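Long-range contacts in RTX-adhesin (Marinomonas primoryensis, PDB 5IRB), which forms part of a 1.5-MDa calcium-binding adhesin that binds its Antarctic bacterium to diatoms and ice, this piece being a row of calcium-binding β-sandwich domains: residues 154-159 / 172-178; 214-220 / 303-308; 248-254 / 265-269; 237-243 / 271-277. All blocks are in the same frame, centred on the assembly; numbering follows the deposited sequence.

Contact 1: 154-159 / 172-178; sequences INGTLY and GVSGSDL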
# COMPACT_ATOMS: atom_id res chain seq x y z
N ILE A 154 -8.08 4.95 -7.93
CA ILE A 154 -9.21 4.24 -7.36
C ILE A 154 -10.48 4.74 -8.02
O ILE A 154 -10.82 5.92 -7.89
CB ILE A 154 -9.29 4.41 -5.82
CG1 ILE A 154 -7.99 3.95 -5.18
CG2 ILE A 154 -10.48 3.61 -5.23
CD1 ILE A 154 -7.88 4.25 -3.70
N ASN A 155 -11.14 3.86 -8.76
CA ASN A 155 -12.30 4.22 -9.56
C ASN A 155 -11.98 5.34 -10.53
O ASN A 155 -12.78 6.25 -10.74
CB ASN A 155 -13.46 4.62 -8.65
CG ASN A 155 -14.79 4.64 -9.38
OD1 ASN A 155 -15.01 3.86 -10.29
ND2 ASN A 155 -15.68 5.55 -8.97
N GLY A 156 -10.79 5.29 -11.11
CA GLY A 156 -10.37 6.32 -12.06
C GLY A 156 -9.81 7.58 -11.44
O GLY A 156 -9.32 8.45 -12.15
N THR A 157 -9.82 7.67 -10.12
CA THR A 157 -9.30 8.88 -9.49
C THR A 157 -7.95 8.61 -8.86
O THR A 157 -7.79 7.68 -8.06
CB THR A 157 -10.25 9.42 -8.40
OG1 THR A 157 -11.47 9.86 -9.01
CG2 THR A 157 -9.60 10.57 -7.64
N LEU A 158 -6.98 9.44 -9.25
CA LEU A 158 -5.63 9.38 -8.73
C LEU A 158 -5.56 9.99 -7.35
O LEU A 158 -5.93 11.14 -7.16
CB LEU A 158 -4.68 10.12 -9.67
CG LEU A 158 -3.21 10.15 -9.24
CD1 LEU A 158 -2.62 8.75 -9.15
CD2 LEU A 158 -2.42 11.03 -10.21
N TYR A 159 -5.09 9.22 -6.38
CA TYR A 159 -4.81 9.76 -5.06
C TYR A 159 -3.31 9.71 -4.81
O TYR A 159 -2.69 8.69 -5.06
CB TYR A 159 -5.56 8.99 -3.96
CG TYR A 159 -7.07 9.10 -4.02
CD1 TYR A 159 -7.84 8.25 -4.84
CD2 TYR A 159 -7.74 10.04 -3.23
CE1 TYR A 159 -9.25 8.34 -4.85
CE2 TYR A 159 -9.14 10.14 -3.25
CZ TYR A 159 -9.87 9.29 -4.05
OH TYR A 159 -11.23 9.42 -4.04
N GLY A 172 -6.74 10.30 2.53
CA GLY A 172 -8.19 10.23 2.56
C GLY A 172 -8.74 9.93 1.18
O GLY A 172 -8.39 10.59 0.21
N VAL A 173 -9.56 8.90 1.08
CA VAL A 173 -10.13 8.49 -0.20
C VAL A 173 -11.66 8.55 -0.07
O VAL A 173 -12.19 8.29 0.99
CB VAL A 173 -9.65 7.07 -0.58
CG1 VAL A 173 -10.48 6.47 -1.72
CG2 VAL A 173 -8.13 7.09 -0.90
N SER A 174 -12.35 8.89 -1.15
CA SER A 174 -13.81 8.94 -1.08
C SER A 174 -14.40 7.53 -1.06
O SER A 174 -14.07 6.67 -1.88
CB SER A 174 -14.36 9.74 -2.25
OG SER A 174 -14.40 8.94 -3.41
N GLY A 175 -15.27 7.29 -0.08
CA GLY A 175 -16.04 6.06 0.02
C GLY A 175 -16.68 5.57 -1.27
O GLY A 175 -16.73 4.38 -1.53
N SER A 176 -17.17 6.49 -2.08
CA SER A 176 -17.85 6.08 -3.30
C SER A 176 -16.89 5.50 -4.34
O SER A 176 -17.27 4.60 -5.08
CB SER A 176 -18.65 7.24 -3.90
OG SER A 176 -17.91 8.45 -3.86
N ASP A 177 -15.65 6.00 -4.39
CA ASP A 177 -14.65 5.34 -5.24
C ASP A 177 -14.36 3.95 -4.72
O ASP A 177 -14.33 2.99 -5.49
CB ASP A 177 -13.35 6.16 -5.34
CG ASP A 177 -13.55 7.46 -6.11
OD1 ASP A 177 -14.41 7.47 -7.02
OD2 ASP A 177 -12.84 8.44 -5.81
N LEU A 178 -14.17 3.83 -3.42
CA LEU A 178 -13.88 2.53 -2.83
C LEU A 178 -15.07 1.58 -2.98
O LEU A 178 -14.88 0.38 -3.12
CB LEU A 178 -13.49 2.68 -1.35
CG LEU A 178 -12.10 3.31 -1.14
CD1 LEU A 178 -11.88 3.80 0.29
CD2 LEU A 178 -11.00 2.32 -1.53
O HOH W 1 -13.70 8.43 -9.33

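Contact 2: 214-220 / 303-308; sequences AGTVTVN and DTTGSS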
# COMPACT_ATOMS: atom_id res chain seq x y z
N ALA A 214 -33.75 -7.75 4.67
CA ALA A 214 -34.98 -7.96 5.44
C ALA A 214 -35.38 -9.43 5.40
O ALA A 214 -35.09 -10.13 4.42
CB ALA A 214 -36.10 -7.09 4.90
N GLY A 215 -35.98 -9.91 6.48
CA GLY A 215 -36.57 -11.24 6.50
C GLY A 215 -38.08 -11.17 6.41
O GLY A 215 -38.65 -10.42 5.61
N THR A 216 -38.74 -11.95 7.27
CA THR A 216 -40.21 -12.02 7.33
C THR A 216 -40.66 -11.90 8.77
O THR A 216 -40.22 -12.65 9.64
CB THR A 216 -40.76 -13.32 6.74
OG1 THR A 216 -40.33 -13.45 5.38
CG2 THR A 216 -42.28 -13.30 6.75
N VAL A 217 -41.54 -10.94 9.00
CA VAL A 217 -42.13 -10.75 10.31
C VAL A 217 -43.64 -10.98 10.24
O VAL A 217 -44.29 -10.49 9.33
CB VAL A 217 -41.84 -9.34 10.82
CG1 VAL A 217 -42.69 -8.98 12.01
CG2 VAL A 217 -40.36 -9.24 11.17
N THR A 218 -44.17 -11.73 11.20
CA THR A 218 -45.61 -11.97 11.28
C THR A 218 -46.13 -11.60 12.67
O THR A 218 -45.37 -11.58 13.63
CB THR A 218 -45.96 -13.47 11.01
OG1 THR A 218 -45.44 -14.30 12.06
CG2 THR A 218 -45.36 -13.94 9.68
N VAL A 219 -47.44 -11.31 12.78
CA VAL A 219 -48.08 -11.12 14.07
C VAL A 219 -49.21 -12.15 14.22
O VAL A 219 -50.08 -12.26 13.34
CB VAL A 219 -48.66 -9.69 14.23
CG1 VAL A 219 -49.29 -9.49 15.60
CG2 VAL A 219 -47.57 -8.62 13.92
N ASN A 220 -49.24 -12.86 15.34
CA ASN A 220 -50.30 -13.82 15.59
C ASN A 220 -51.63 -13.11 15.86
O ASN A 220 -51.67 -11.89 15.98
CB ASN A 220 -49.95 -14.73 16.76
CG ASN A 220 -48.67 -15.51 16.53
OD1 ASN A 220 -48.39 -15.94 15.40
ND2 ASN A 220 -47.86 -15.67 17.58
N ASP A 303 -34.82 -2.71 8.50
CA ASP A 303 -36.11 -2.95 9.16
C ASP A 303 -36.97 -3.95 8.38
O ASP A 303 -37.10 -3.82 7.16
CB ASP A 303 -36.88 -1.63 9.33
CG ASP A 303 -36.39 -0.82 10.53
OD1 ASP A 303 -35.57 -1.35 11.31
OD2 ASP A 303 -36.80 0.37 10.68
N THR A 304 -37.55 -4.93 9.09
CA THR A 304 -38.48 -5.87 8.51
C THR A 304 -39.85 -5.64 9.18
O THR A 304 -39.95 -5.56 10.42
CB THR A 304 -38.04 -7.34 8.73
OG1 THR A 304 -36.73 -7.55 8.20
CG2 THR A 304 -39.01 -8.30 8.05
N THR A 305 -40.89 -5.53 8.37
CA THR A 305 -42.19 -5.14 8.89
C THR A 305 -43.24 -6.23 8.68
O THR A 305 -43.36 -6.79 7.58
CB THR A 305 -42.64 -3.80 8.28
OG1 THR A 305 -41.73 -2.77 8.68
CG2 THR A 305 -44.05 -3.42 8.73
N GLY A 306 -43.99 -6.53 9.74
CA GLY A 306 -45.20 -7.34 9.65
C GLY A 306 -46.39 -6.53 10.17
O GLY A 306 -46.28 -5.74 11.11
N SER A 307 -47.54 -6.70 9.52
CA SER A 307 -48.68 -5.85 9.77
C SER A 307 -49.83 -6.67 10.37
O SER A 307 -49.96 -7.85 10.05
CB SER A 307 -49.11 -5.16 8.47
OG SER A 307 -48.17 -4.14 8.11
N SER A 308 -50.61 -6.07 11.27
CA SER A 308 -51.64 -6.81 12.00
C SER A 308 -52.91 -6.00 12.05
O SER A 308 -52.86 -4.77 12.10
CB SER A 308 -51.20 -7.13 13.43
OG SER A 308 -52.22 -7.83 14.13
O HOH W 2 -42.32 -9.23 6.65
O HOH W 3 -51.10 -10.36 11.33
O HOH W 4 -48.69 -10.99 10.06
O HOH W 5 -53.17 -10.08 14.48

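Contact 3: 248-254 / 265-269; sequences IAEGDTV and TTVDA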
# COMPACT_ATOMS: atom_id res chain seq x y z
N ILE A 248 -32.27 -11.20 10.04
CA ILE A 248 -32.94 -11.21 11.34
C ILE A 248 -32.23 -12.21 12.25
O ILE A 248 -31.90 -13.33 11.84
CB ILE A 248 -34.45 -11.57 11.23
CG1 ILE A 248 -35.20 -10.48 10.45
CG2 ILE A 248 -35.06 -11.76 12.61
CD1 ILE A 248 -36.70 -10.77 10.21
N ALA A 249 -32.00 -11.83 13.50
CA ALA A 249 -31.26 -12.69 14.41
C ALA A 249 -31.83 -12.64 15.82
O ALA A 249 -32.43 -11.64 16.20
CB ALA A 249 -29.80 -12.28 14.42
N GLU A 250 -31.64 -13.71 16.57
CA GLU A 250 -31.94 -13.71 18.00
C GLU A 250 -31.39 -12.46 18.67
O GLU A 250 -30.24 -12.11 18.44
CB GLU A 250 -31.35 -14.94 18.70
CG GLU A 250 -31.73 -15.04 20.17
CD GLU A 250 -31.08 -16.21 20.87
OE1 GLU A 250 -30.35 -16.97 20.19
OE2 GLU A 250 -31.31 -16.39 22.08
N GLY A 251 -32.20 -11.79 19.48
CA GLY A 251 -31.75 -10.57 20.13
C GLY A 251 -32.13 -9.29 19.41
O GLY A 251 -32.05 -8.20 19.99
N ASP A 252 -32.54 -9.40 18.14
CA ASP A 252 -32.98 -8.22 17.41
C ASP A 252 -34.16 -7.55 18.11
O ASP A 252 -35.01 -8.22 18.70
CB ASP A 252 -33.37 -8.61 15.98
CG ASP A 252 -32.16 -8.72 15.05
OD1 ASP A 252 -31.02 -8.47 15.52
OD2 ASP A 252 -32.37 -9.05 13.85
N THR A 253 -34.26 -6.23 17.99
CA THR A 253 -35.34 -5.50 18.64
C THR A 253 -36.60 -5.57 17.80
O THR A 253 -36.55 -5.39 16.58
CB THR A 253 -34.96 -4.03 18.87
OG1 THR A 253 -33.87 -3.97 19.79
CG2 THR A 253 -36.16 -3.24 19.45
N VAL A 254 -37.72 -5.85 18.47
CA VAL A 254 -39.04 -5.80 17.86
C VAL A 254 -39.79 -4.60 18.43
O VAL A 254 -39.92 -4.46 19.64
CB VAL A 254 -39.87 -7.08 18.14
CG1 VAL A 254 -41.08 -7.10 17.23
CG2 VAL A 254 -39.03 -8.35 17.92
N THR A 265 -39.61 -5.57 22.47
CA THR A 265 -39.15 -6.86 22.96
C THR A 265 -38.03 -7.27 21.99
O THR A 265 -37.62 -6.48 21.14
CB THR A 265 -40.30 -7.93 23.02
OG1 THR A 265 -39.84 -9.11 23.69
CG2 THR A 265 -40.80 -8.32 21.63
N THR A 266 -37.56 -8.50 22.12
CA THR A 266 -36.53 -9.02 21.24
C THR A 266 -36.94 -10.36 20.67
O THR A 266 -37.83 -11.04 21.21
CB THR A 266 -35.17 -9.16 21.96
OG1 THR A 266 -35.33 -10.06 23.06
CG2 THR A 266 -34.71 -7.81 22.48
N VAL A 267 -36.32 -10.72 19.56
CA VAL A 267 -36.56 -11.99 18.91
C VAL A 267 -35.90 -13.09 19.73
O VAL A 267 -34.75 -12.91 20.17
CB VAL A 267 -35.99 -12.00 17.46
CG1 VAL A 267 -36.27 -13.33 16.77
CG2 VAL A 267 -36.58 -10.87 16.66
N ASP A 268 -36.58 -14.23 19.91
CA ASP A 268 -35.95 -15.32 20.66
C ASP A 268 -35.30 -16.31 19.70
O ASP A 268 -35.31 -16.09 18.49
CB ASP A 268 -36.96 -16.01 21.60
CG ASP A 268 -38.08 -16.78 20.88
OD1 ASP A 268 -37.94 -17.21 19.71
OD2 ASP A 268 -39.14 -16.95 21.52
N ALA A 269 -34.73 -17.39 20.26
CA ALA A 269 -33.92 -18.37 19.53
C ALA A 269 -34.75 -19.24 18.58
O ALA A 269 -34.21 -19.87 17.66
CB ALA A 269 -33.15 -19.24 20.51
O HOH W 6 -34.32 -16.86 23.31

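Contact 4: 237-243 / 271-277; sequences VAVSGTA and GEWSVDV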
# COMPACT_ATOMS: atom_id res chain seq x y z
N VAL A 237 -52.57 -7.80 27.42
CA VAL A 237 -52.62 -8.82 26.38
C VAL A 237 -51.22 -9.10 25.82
O VAL A 237 -50.48 -8.18 25.48
CB VAL A 237 -53.55 -8.40 25.23
CG1 VAL A 237 -53.36 -9.31 24.03
CG2 VAL A 237 -54.99 -8.44 25.69
N ALA A 238 -50.88 -10.38 25.72
CA ALA A 238 -49.60 -10.80 25.14
C ALA A 238 -49.69 -10.82 23.61
O ALA A 238 -50.37 -11.67 23.03
CB ALA A 238 -49.19 -12.17 25.66
N VAL A 239 -49.04 -9.86 22.97
CA VAL A 239 -48.96 -9.84 21.52
C VAL A 239 -47.69 -10.54 21.05
O VAL A 239 -46.59 -10.23 21.52
CB VAL A 239 -49.01 -8.39 20.99
CG1 VAL A 239 -48.88 -8.37 19.48
CG2 VAL A 239 -50.30 -7.69 21.47
N SER A 240 -47.83 -11.48 20.13
CA SER A 240 -46.73 -12.32 19.70
C SER A 240 -46.73 -12.51 18.18
O SER A 240 -47.72 -12.21 17.51
CB SER A 240 -46.78 -13.69 20.39
OG SER A 240 -47.89 -14.45 19.96
N GLY A 241 -45.59 -12.98 17.65
CA GLY A 241 -45.43 -13.23 16.24
C GLY A 241 -44.10 -13.92 15.94
O GLY A 241 -43.49 -14.49 16.84
N THR A 242 -43.71 -13.92 14.66
CA THR A 242 -42.45 -14.50 14.21
C THR A 242 -41.58 -13.43 13.52
O THR A 242 -42.04 -12.33 13.20
CB THR A 242 -42.67 -15.69 13.26
OG1 THR A 242 -43.20 -15.24 12.02
CG2 THR A 242 -43.65 -16.71 13.87
N ALA A 243 -40.30 -13.76 13.36
CA ALA A 243 -39.30 -12.87 12.76
C ALA A 243 -38.13 -13.78 12.42
O ALA A 243 -37.43 -14.22 13.31
CB ALA A 243 -38.88 -11.78 13.72
N GLY A 271 -37.01 -17.87 16.75
CA GLY A 271 -37.55 -16.88 15.83
C GLY A 271 -38.94 -16.35 16.18
O GLY A 271 -39.68 -15.90 15.31
N GLU A 272 -39.29 -16.38 17.47
CA GLU A 272 -40.57 -15.82 17.92
C GLU A 272 -40.34 -14.61 18.83
O GLU A 272 -39.21 -14.35 19.29
CB GLU A 272 -41.41 -16.88 18.66
CG GLU A 272 -41.85 -18.05 17.77
CD GLU A 272 -42.62 -19.12 18.54
OE1 GLU A 272 -43.78 -18.87 18.92
OE2 GLU A 272 -42.06 -20.22 18.76
N TRP A 273 -41.40 -13.87 19.07
CA TRP A 273 -41.34 -12.75 19.99
C TRP A 273 -42.70 -12.59 20.64
O TRP A 273 -43.72 -12.95 20.04
CB TRP A 273 -40.90 -11.48 19.26
CG TRP A 273 -41.75 -11.15 18.08
CD1 TRP A 273 -41.49 -11.47 16.77
CD2 TRP A 273 -42.98 -10.43 18.07
NE1 TRP A 273 -42.50 -11.01 15.96
CE2 TRP A 273 -43.44 -10.36 16.74
CE3 TRP A 273 -43.77 -9.84 19.07
CZ2 TRP A 273 -44.63 -9.74 16.36
CZ3 TRP A 273 -44.97 -9.21 18.70
CH2 TRP A 273 -45.37 -9.16 17.36
N SER A 274 -42.71 -12.09 21.87
CA SER A 274 -43.97 -11.76 22.55
C SER A 274 -43.73 -10.53 23.42
O SER A 274 -42.62 -10.33 23.94
CB SER A 274 -44.49 -12.94 23.38
OG SER A 274 -45.74 -12.61 23.98
N VAL A 275 -44.74 -9.68 23.54
CA VAL A 275 -44.64 -8.52 24.42
C VAL A 275 -45.99 -8.22 25.04
O VAL A 275 -47.04 -8.40 24.42
CB VAL A 275 -44.08 -7.29 23.65
CG1 VAL A 275 -44.96 -6.93 22.47
CG2 VAL A 275 -43.87 -6.11 24.58
N ASP A 276 -45.97 -7.77 26.30
CA ASP A 276 -47.22 -7.46 26.99
C ASP A 276 -47.71 -6.06 26.66
O ASP A 276 -47.00 -5.07 26.81
CB ASP A 276 -47.03 -7.64 28.50
CG ASP A 276 -47.06 -9.11 28.93
OD1 ASP A 276 -47.43 -9.99 28.11
OD2 ASP A 276 -46.68 -9.40 30.08
N VAL A 277 -48.96 -5.99 26.21
CA VAL A 277 -49.56 -4.74 25.77
C VAL A 277 -50.80 -4.42 26.60
O VAL A 277 -51.59 -5.31 26.89
CB VAL A 277 -49.92 -4.82 24.28
CG1 VAL A 277 -50.55 -3.52 23.81
CG2 VAL A 277 -48.68 -5.16 23.46
O HOH W 7 -45.09 -16.84 18.15

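Contact 1: 154-159 / 172-178
Ile154 reaches the second segment with two branches: CD1 lies 4.0 Å from CG1 of Val173, while CG2 packs against CB of Asp177 and CD2 of Leu178. The chain then reverses in a type I' β turn from Ile154 to Thr157, which brings Asn155 over the start of helix 175-180. Placed anti to the backbone N (chi1 -165°), the carboxamide of Asn155 offers ND2 to OD1 of Asp177 at 3.0 Å. That oxygen is approached from its anti side, with the amide and carboxylate planes 60° apart. At Thr157, OG1 donates to a water that donates to the carbonyl of Asn155 and to Asp177 OD1. Tyr159 brings its ring to Val173, whose CG2 sits over the middle of one face, 3.8 Å from the centroid. At the ring edge the hydroxyl both gives and receives: OH donates to the anti lone pair of Asp177 OD2 at 2.6 Å and accepts from Ser174 N at 3.1 Å in a nearly straight bond. Ser174 is the N-cap, its OG taking a weak bond from Asp177 N, so the tyrosine meets the helix where its first turn is capped. OD1 of Asp177 thus holds Asn155 ND2 and the water, OD2 the tyrosine hydroxyl and, weakly, Ser174 OG, which should fix the carboxylate's rotation. The two-residue turn of the β hairpin 149-154/157-162 is packed on the junction of strand 168-174 with helix 175-180 in a β-sandwich domain, Asn155 N bonding Asp181 of a metal site; Ile154 and Leu178 also meet Phe184 of strand 183-191, and Val173 touches Val136 of strand 133-142.

Contact 2: 214-220 / 303-308
Strands 216-219 and 303-308 run in roughly the same direction, 25° apart with their axes 5.3 Å from each other, and Val217 lies opposite Gly306. Val217 O comes within 3.3 Å of Gly306 CA in a CA-H...O contact, an approach possible because Gly306 has no side chain. Val217 CG2 meets CG2 of Thr304 at 3.5 Å, and CG1 lies against the backbone of Gly306. Thr304 divides its two branches: OG1 lies beside the backbone N (chi1 -57°) and accepts from Gly215 N at 3.0 Å, while the methyl, anti to that N, rests on the carbonyl of Gly215. The two strands belong to different sheets of a β-sandwich, strand 216-219 at the edge of the three-stranded sheet and strand 301-312 in the five-stranded one. Water fills in for direct pairing between their backbones. One molecule accepts a hydrogen bond from Val217 N and donates to Thr305 O, and another donates to the carbonyls of both Val219 and Ser307. Further along, CB and CG1 of Val219 pack on CB of Ser308, each 3.7 Å away. Ser308 lies beside the calcium site of Asp226 and Thr309, and Val217 also leans on Val292 of strand 287-295.

Contact 3: 248-254 / 265-269
Val254 and Val267 meet at about a right angle, CG2 against CG2 at 3.7 Å. Both methyls lie beside their own backbone N, which directs them toward each other along the inner side of the hairpin. On that same side Thr265 turns its methyl to CB of Val254, 3.8 Å away, while its hydroxyl, anti to the backbone N (chi1 -172°), is sent the other way to Ser274 O in strand 272-278. Val267 CG2 also touches CB of Asp252 and, more distantly, CG2 of Ile248, so this valine sits against the bend of 248-254, with Ala243 also touching it. Thr266 projects from the other face of the hairpin, its CB and CG2 lying over the carbonyls of Gly251 and Asp252. Glu250 stretches out fully and lays its carboxylate along Ala269, with OE1 3.6 Å from CB; a water accepts from Ala269 N and donates to OE2. Thr265 and Val254 form an antiparallel hydrogen-bonded pair, the bond from Val254 N to Thr265 O being 2.7 Å long and almost straight. Beyond it, Val267 N gives to Asp252 O at 3.0 Å and Gly251 N to Val267 O at 2.9 Å, carrying the pairing into the type II turn from Ala249 to Asp252. That turn is fastened from within by Ala249 N, which reaches Asp252 OD2 from above the carboxylate plane; Ser294 OG is a second partner of this oxygen. Register is therefore set by main-chain bonds and a carboxylate-held turn, with valine methyls sealing the inner side and the charged Glu250 left at the surface.

Contact 4: 237-243 / 271-277
Trp273 lies flat against the backbone of Gly241, the close-packed heart of the pairing between strands 236-244 and 272-278. Gly241 N stands 3.4 Å above the indole plane, over its centre, and Gly241 CA makes a CH-pi contact with the five-membered ring. With CG set between the backbone N and the carbonyl carbon (chi1 54°), the indole folds back across the neighbouring strand, where the bare glycine accommodates it. Thr242 O sits in the plane at the ring edge and takes a weak bond from NE1 at 3.1 Å. Ala243 CB approaches CD1 on one flank, and Val239 CG1 lies alongside the six-membered ring at CZ3. On this side too, CG2 of Val239 meets CG2 of Val277 at 3.6 Å, and Leu282 of helix 279-284 packs on both valines. The face bearing Ala238, Ser240, Thr242, Glu272, Ser274 and Asp276 is looser. Its short side chains, Ala238, Ser240 and Ser274, meet mainly through CB and OG atoms, as with CB of Ser240 and CB of Ser274 at 3.8 Å. Ser240 turns its hydroxyl instead to Asn220, just past strand 216-219, and Thr242 to Thr218 within it. A water donates to Gly241 O and, less certainly, to OE1 of Glu272, which has two conformers. Seven backbone bonds, from Val237 N to Val277 O at 2.7 Å down to Ala243 N to Gly271 O at 3.0 Å, join the strands. Alternation of a valine and tryptophan face with a polar one is consistent with an Ig-like β-sandwich, the tryptophan filling the core toward Val254, Leu256 and Ala290 of the five-stranded sheet.

Contact 1 closes along the chain before the others open and belongs to the middle sandwich domain; its centre is about 38 Å from those of contacts 2 and 3 and about 46 Å from that of contact 4. The remaining three share the last domain of this piece, with centres 10 to 12 Å apart. Contact 2 brings its first and last strands side by side across the two sheets, enclosing contact 4, which in turn encloses contact 3. It shares the three-stranded sheet with contact 4 and the five-stranded one with contact 3, whose Ile248 packs on Gly215, Val217 and Thr304. Compact domains in series, with calcium ions bound along them, suit an elongated adhesin.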